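Local coordinates for R.MvaI (Kocuria varians, PDB 2OAA), which is a restriction endonuclease that binds its cognate double-stranded DNA sequence, the substrate it cleaves in a metal-dependent reaction, at a contact of chain A with DNA. Numbering follows the deposited sequence.

A contact of chain A with DNA. Residues 216, 221, 226-228. With nucleotides of chain C; nucleotides of chain B.
His226 and Tyr216 touch neighbouring bases of chain B through the major groove, one ring lying over the other. The imidazole NE2 of His226 donates to the guanine carbonyl O6 of DG8 of chain B at 2.7 Å; the bond is nearly straight, 170° at the hydrogen, and O6 lies in the ring plane, so the imidazole meets the guanine edge-on. CG of His226 sits anti to the backbone N (chi1 -170°), which carries the ring towards the base. On the next pair, the phenol OH of Tyr216 donates to the thymine O4 of DT9 of chain B at 2.6 Å, with O4 at the edge of the phenol ring and in its plane.

Packing across the ring faces probably limits how both side chains turn. CG of His226 lies 3.5 Å above the plane of the Tyr216 ring, over its centre, while the CD methylene of Lys221 covers the opposite face towards the rim. ND1 of His228 packs 3.4 Å above the other His226 face, near its rim, a second-shell support that probably helps hold the ring. Lys221 is poorly ordered; its NZ appears to donate to the Tyr216 OH at 3.2 Å and bonds weakly to O4 of DT3 of chain C.

On the partner strand, main chain reads the cytosine paired to DG8. The cytosine amino N4 of DC5 of chain C donates to the carbonyl O of Asp227 at 2.8 Å, on a lone pair but bent (139° at the hydrogen). Water 2 bridges the same carbonyl and N7 and N6 of DA4 of chain C, 2.8 Å from N7, as would suit adenine's acceptor and donor.

The DNA-backbone contact seen in this patch runs through water: water 1 bridges the Asp227 carboxylate OD2 and the phosphate OP2 of DA4 of chain C, 3.0 Å from the latter.

In the fold, His226 and Asp227 belong to the short strand 225-227, Tyr216 directly follows strand 207-215, and Lys221 lies on the loop joining these two strands.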
loop_
_atom_site.group_PDB
_atom_site.type_symbol
_atom_site.label_atom_id
_atom_site.label_comp_id
_atom_site.label_asym_id
_atom_site.label_seq_id
_atom_site.Cartn_x
_atom_site.Cartn_y
_atom_site.Cartn_z
ATOM N N TYR A 216 14.768 -7.272 7.545
ATOM C CA TYR A 216 14.092 -8.260 8.388
ATOM C C TYR A 216 14.636 -8.174 9.808
ATOM O O TYR A 216 15.824 -7.924 9.992
ATOM C CB TYR A 216 14.321 -9.672 7.850
ATOM C CG TYR A 216 13.650 -9.953 6.520
ATOM C CD1 TYR A 216 14.366 -9.862 5.337
ATOM C CD2 TYR A 216 12.305 -10.329 6.452
ATOM C CE1 TYR A 216 13.766 -10.115 4.105
ATOM C CE2 TYR A 216 11.694 -10.589 5.218
ATOM C CZ TYR A 216 12.434 -10.486 4.050
ATOM O OH TYR A 216 11.839 -10.746 2.822
ATOM N N LYS A 221 16.040 -14.750 8.261
ATOM C CA LYS A 221 16.522 -13.638 7.449
ATOM C C LYS A 221 16.914 -12.401 8.260
ATOM O O LYS A 221 17.168 -11.343 7.682
ATOM C CB LYS A 221 15.454 -13.254 6.416
ATOM C CG LYS A 221 15.352 -14.171 5.192
ATOM C CD LYS A 221 14.300 -13.619 4.234
ATOM C CE LYS A 221 14.515 -14.043 2.787
ATOM N NZ LYS A 221 13.685 -13.215 1.850
ATOM N N HIS A 226 15.068 -6.030 3.272
ATOM C CA HIS A 226 13.658 -6.345 3.095
ATOM C C HIS A 226 12.961 -5.204 2.370
ATOM O O HIS A 226 12.562 -4.208 3.000
ATOM C CB HIS A 226 12.981 -6.540 4.443
ATOM C CG HIS A 226 11.597 -7.087 4.337
ATOM N ND1 HIS A 226 10.743 -7.187 5.416
ATOM C CD2 HIS A 226 10.916 -7.566 3.267
ATOM C CE1 HIS A 226 9.606 -7.735 5.017
ATOM N NE2 HIS A 226 9.687 -7.979 3.719
ATOM N N ASP A 227 12.819 -5.346 1.058
ATOM C CA ASP A 227 12.024 -4.408 0.268
ATOM C C ASP A 227 10.582 -4.880 0.389
ATOM O O ASP A 227 10.233 -5.963 -0.104
ATOM C CB ASP A 227 12.506 -4.444 -1.177
ATOM C CG ASP A 227 11.817 -3.426 -2.064
ATOM O OD1 ASP A 227 10.858 -2.751 -1.622
ATOM O OD2 ASP A 227 12.245 -3.324 -3.241
ATOM N N HIS A 228 9.758 -4.086 1.074
ATOM C CA HIS A 228 8.340 -4.414 1.234
ATOM C C HIS A 228 7.561 -4.166 -0.042
ATOM O O HIS A 228 6.357 -4.416 -0.101
ATOM C CB HIS A 228 7.703 -3.594 2.362
ATOM C CG HIS A 228 8.383 -3.727 3.689
ATOM N ND1 HIS A 228 8.036 -4.697 4.611
ATOM C CD2 HIS A 228 9.372 -2.998 4.259
ATOM C CE1 HIS A 228 8.790 -4.552 5.691
ATOM N NE2 HIS A 228 9.600 -3.524 5.504
ATOM O "O5'" DG C 2 20.437 -11.263 -0.877
ATOM C "C5'" DG C 2 21.221 -11.028 -2.050
ATOM C "C4'" DG C 2 20.377 -10.695 -3.259
ATOM O "O4'" DG C 2 19.450 -11.791 -3.476
ATOM C "C3'" DG C 2 19.495 -9.459 -3.085
ATOM O "O3'" DG C 2 19.132 -8.905 -4.353
ATOM C "C2'" DG C 2 18.260 -10.045 -2.440
ATOM C "C1'" DG C 2 18.119 -11.347 -3.216
ATOM N N9 DG C 2 17.423 -12.388 -2.467
ATOM C C8 DG C 2 17.633 -12.739 -1.156
ATOM N N7 DG C 2 16.807 -13.656 -0.733
ATOM C C5 DG C 2 16.013 -13.939 -1.834
ATOM C C6 DG C 2 14.929 -14.843 -1.977
ATOM O O6 DG C 2 14.427 -15.583 -1.125
ATOM N N1 DG C 2 14.417 -14.828 -3.269
ATOM C C2 DG C 2 14.881 -14.045 -4.294
ATOM N N2 DG C 2 14.263 -14.196 -5.474
ATOM N N3 DG C 2 15.880 -13.183 -4.172
ATOM C C4 DG C 2 16.395 -13.183 -2.922
ATOM P P DT C 3 18.340 -7.503 -4.415
ATOM O OP1 DT C 3 19.153 -6.594 -5.262
ATOM O OP2 DT C 3 17.975 -7.089 -3.037
ATOM O "O5'" DT C 3 17.009 -7.866 -5.209
ATOM C "C5'" DT C 3 17.082 -8.440 -6.510
ATOM C "C4'" DT C 3 15.699 -8.769 -7.026
ATOM O "O4'" DT C 3 15.137 -9.880 -6.286
ATOM C "C3'" DT C 3 14.673 -7.636 -6.953
ATOM O "O3'" DT C 3 13.947 -7.591 -8.185
ATOM C "C2'" DT C 3 13.786 -8.039 -5.783
ATOM C "C1'" DT C 3 13.825 -9.559 -5.849
ATOM N N1 DT C 3 13.594 -10.265 -4.566
ATOM C C2 DT C 3 12.619 -11.240 -4.524
ATOM O O2 DT C 3 11.917 -11.525 -5.480
ATOM N N3 DT C 3 12.493 -11.874 -3.310
ATOM C C4 DT C 3 13.222 -11.633 -2.161
ATOM O O4 DT C 3 13.004 -12.294 -1.148
ATOM C C5 DT C 3 14.213 -10.588 -2.270
ATOM C C7 DT C 3 15.040 -10.251 -1.069
ATOM C C6 DT C 3 14.347 -9.963 -3.450
ATOM P P DA C 4 12.940 -6.374 -8.494
ATOM O OP1 DA C 4 12.957 -6.190 -9.962
ATOM O OP2 DA C 4 13.211 -5.220 -7.601
ATOM O "O5'" DA C 4 11.523 -6.983 -8.105
ATOM C "C5'" DA C 4 11.025 -8.121 -8.799
ATOM C "C4'" DA C 4 9.712 -8.565 -8.205
ATOM O "O4'" DA C 4 9.937 -9.216 -6.928
ATOM C "C3'" DA C 4 8.735 -7.420 -7.930
ATOM O "O3'" DA C 4 7.408 -7.861 -8.205
ATOM C "C2'" DA C 4 8.892 -7.208 -6.434
ATOM C "C1'" DA C 4 9.066 -8.643 -5.971
ATOM N N9 DA C 4 9.669 -8.795 -4.645
ATOM C C8 DA C 4 10.614 -8.000 -4.048
ATOM N N7 DA C 4 10.921 -8.367 -2.827
ATOM C C5 DA C 4 10.132 -9.487 -2.608
ATOM C C6 DA C 4 9.978 -10.334 -1.493
ATOM N N6 DA C 4 10.629 -10.166 -0.339
ATOM N N1 DA C 4 9.112 -11.365 -1.602
ATOM C C2 DA C 4 8.446 -11.520 -2.752
ATOM N N3 DA C 4 8.495 -10.785 -3.865
ATOM C C4 DA C 4 9.366 -9.771 -3.724
ATOM P P DC C 5 6.331 -6.837 -8.810
ATOM O OP1 DC C 5 6.440 -6.860 -10.289
ATOM O OP2 DC C 5 6.461 -5.542 -8.093
ATOM O "O5'" DC C 5 4.950 -7.521 -8.407
ATOM C "C5'" DC C 5 4.301 -7.195 -7.179
ATOM C "C4'" DC C 5 4.003 -8.446 -6.386
ATOM O "O4'" DC C 5 5.205 -9.026 -5.825
ATOM C "C3'" DC C 5 3.135 -8.207 -5.165
ATOM O "O3'" DC C 5 1.777 -8.032 -5.564
ATOM C "C2'" DC C 5 3.362 -9.487 -4.392
ATOM C "C1'" DC C 5 4.869 -9.671 -4.587
ATOM N N1 DC C 5 5.682 -9.065 -3.518
ATOM C C2 DC C 5 5.744 -9.708 -2.275
ATOM O O2 DC C 5 5.088 -10.746 -2.104
ATOM N N3 DC C 5 6.512 -9.180 -1.294
ATOM C C4 DC C 5 7.194 -8.055 -1.515
ATOM N N4 DC C 5 7.959 -7.586 -0.527
ATOM C C5 DC C 5 7.129 -7.365 -2.762
ATOM C C6 DC C 5 6.371 -7.903 -3.727
ATOM P P DG B 8 6.408 -12.928 11.310
ATOM O OP1 DG B 8 5.731 -13.830 12.279
ATOM O OP2 DG B 8 7.887 -12.972 11.181
ATOM O "O5'" DG B 8 5.749 -13.146 9.877
ATOM C "C5'" DG B 8 6.359 -13.952 8.881
ATOM C "C4'" DG B 8 5.487 -13.971 7.648
ATOM O "O4'" DG B 8 5.277 -12.637 7.143
ATOM C "C3'" DG B 8 6.049 -14.732 6.461
ATOM O "O3'" DG B 8 5.828 -16.131 6.657
ATOM C "C2'" DG B 8 5.213 -14.176 5.324
ATOM C "C1'" DG B 8 5.022 -12.713 5.738
ATOM N N9 DG B 8 5.907 -11.761 5.071
ATOM C C8 DG B 8 6.876 -10.985 5.660
ATOM N N7 DG B 8 7.487 -10.199 4.815
ATOM C C5 DG B 8 6.890 -10.475 3.594
ATOM C C6 DG B 8 7.129 -9.922 2.309
ATOM O O6 DG B 8 7.940 -9.045 1.985
ATOM N N1 DG B 8 6.303 -10.488 1.346
ATOM C C2 DG B 8 5.364 -11.463 1.585
ATOM N N2 DG B 8 4.670 -11.890 0.518
ATOM N N3 DG B 8 5.125 -11.981 2.780
ATOM C C4 DG B 8 5.918 -11.444 3.731
ATOM P P DT B 9 6.778 -17.197 5.921
ATOM O OP1 DT B 9 6.418 -18.544 6.438
ATOM O OP2 DT B 9 8.181 -16.725 6.009
ATOM O "O5'" DT B 9 6.323 -17.110 4.402
ATOM C "C5'" DT B 9 4.955 -17.268 4.044
ATOM C "C4'" DT B 9 4.814 -17.317 2.541
ATOM O "O4'" DT B 9 5.189 -16.025 1.993
ATOM C "C3'" DT B 9 5.742 -18.331 1.875
ATOM O "O3'" DT B 9 5.154 -18.827 0.675
ATOM C "C2'" DT B 9 6.961 -17.494 1.541
ATOM C "C1'" DT B 9 6.322 -16.171 1.140
ATOM N N1 DT B 9 7.206 -15.002 1.346
ATOM C C2 DT B 9 7.442 -14.147 0.287
ATOM O O2 DT B 9 6.925 -14.277 -0.810
ATOM N N3 DT B 9 8.313 -13.121 0.566
ATOM C C4 DT B 9 8.948 -12.868 1.765
ATOM O O4 DT B 9 9.718 -11.917 1.859
ATOM C C5 DT B 9 8.636 -13.788 2.835
ATOM C C7 DT B 9 9.264 -13.582 4.177
ATOM C C6 DT B 9 7.792 -14.792 2.575
ATOM P P DA B 10 5.772 -20.129 -0.037
ATOM O OP1 DA B 10 4.750 -21.204 0.030
ATOM O OP2 DA B 10 7.131 -20.372 0.505
ATOM O "O5'" DA B 10 5.901 -19.668 -1.554
ATOM C "C5'" DA B 10 4.784 -19.098 -2.229
ATOM C "C4'" DA B 10 5.145 -18.760 -3.656
ATOM O "O4'" DA B 10 6.017 -17.605 -3.685
ATOM C "C3'" DA B 10 5.912 -19.851 -4.393
ATOM O "O3'" DA B 10 5.691 -19.709 -5.797
ATOM C "C2'" DA B 10 7.351 -19.523 -4.037
ATOM C "C1'" DA B 10 7.342 -17.997 -4.035
ATOM N N9 DA B 10 8.252 -17.372 -3.074
ATOM C C8 DA B 10 8.536 -17.781 -1.794
ATOM N N7 DA B 10 9.371 -16.993 -1.159
ATOM C C5 DA B 10 9.661 -16.001 -2.087
ATOM C C6 DA B 10 10.487 -14.865 -2.027
ATOM N N6 DA B 10 11.191 -14.516 -0.949
ATOM N N1 DA B 10 10.564 -14.086 -3.130
ATOM C C2 DA B 10 9.848 -14.430 -4.208
ATOM N N3 DA B 10 9.034 -15.470 -4.384
ATOM C C4 DA B 10 8.986 -16.227 -3.274
HETATM O O HOH W 1 11.116 -4.714 -5.462
HETATM O O HOH W 2 12.525 -7.869 -0.574
#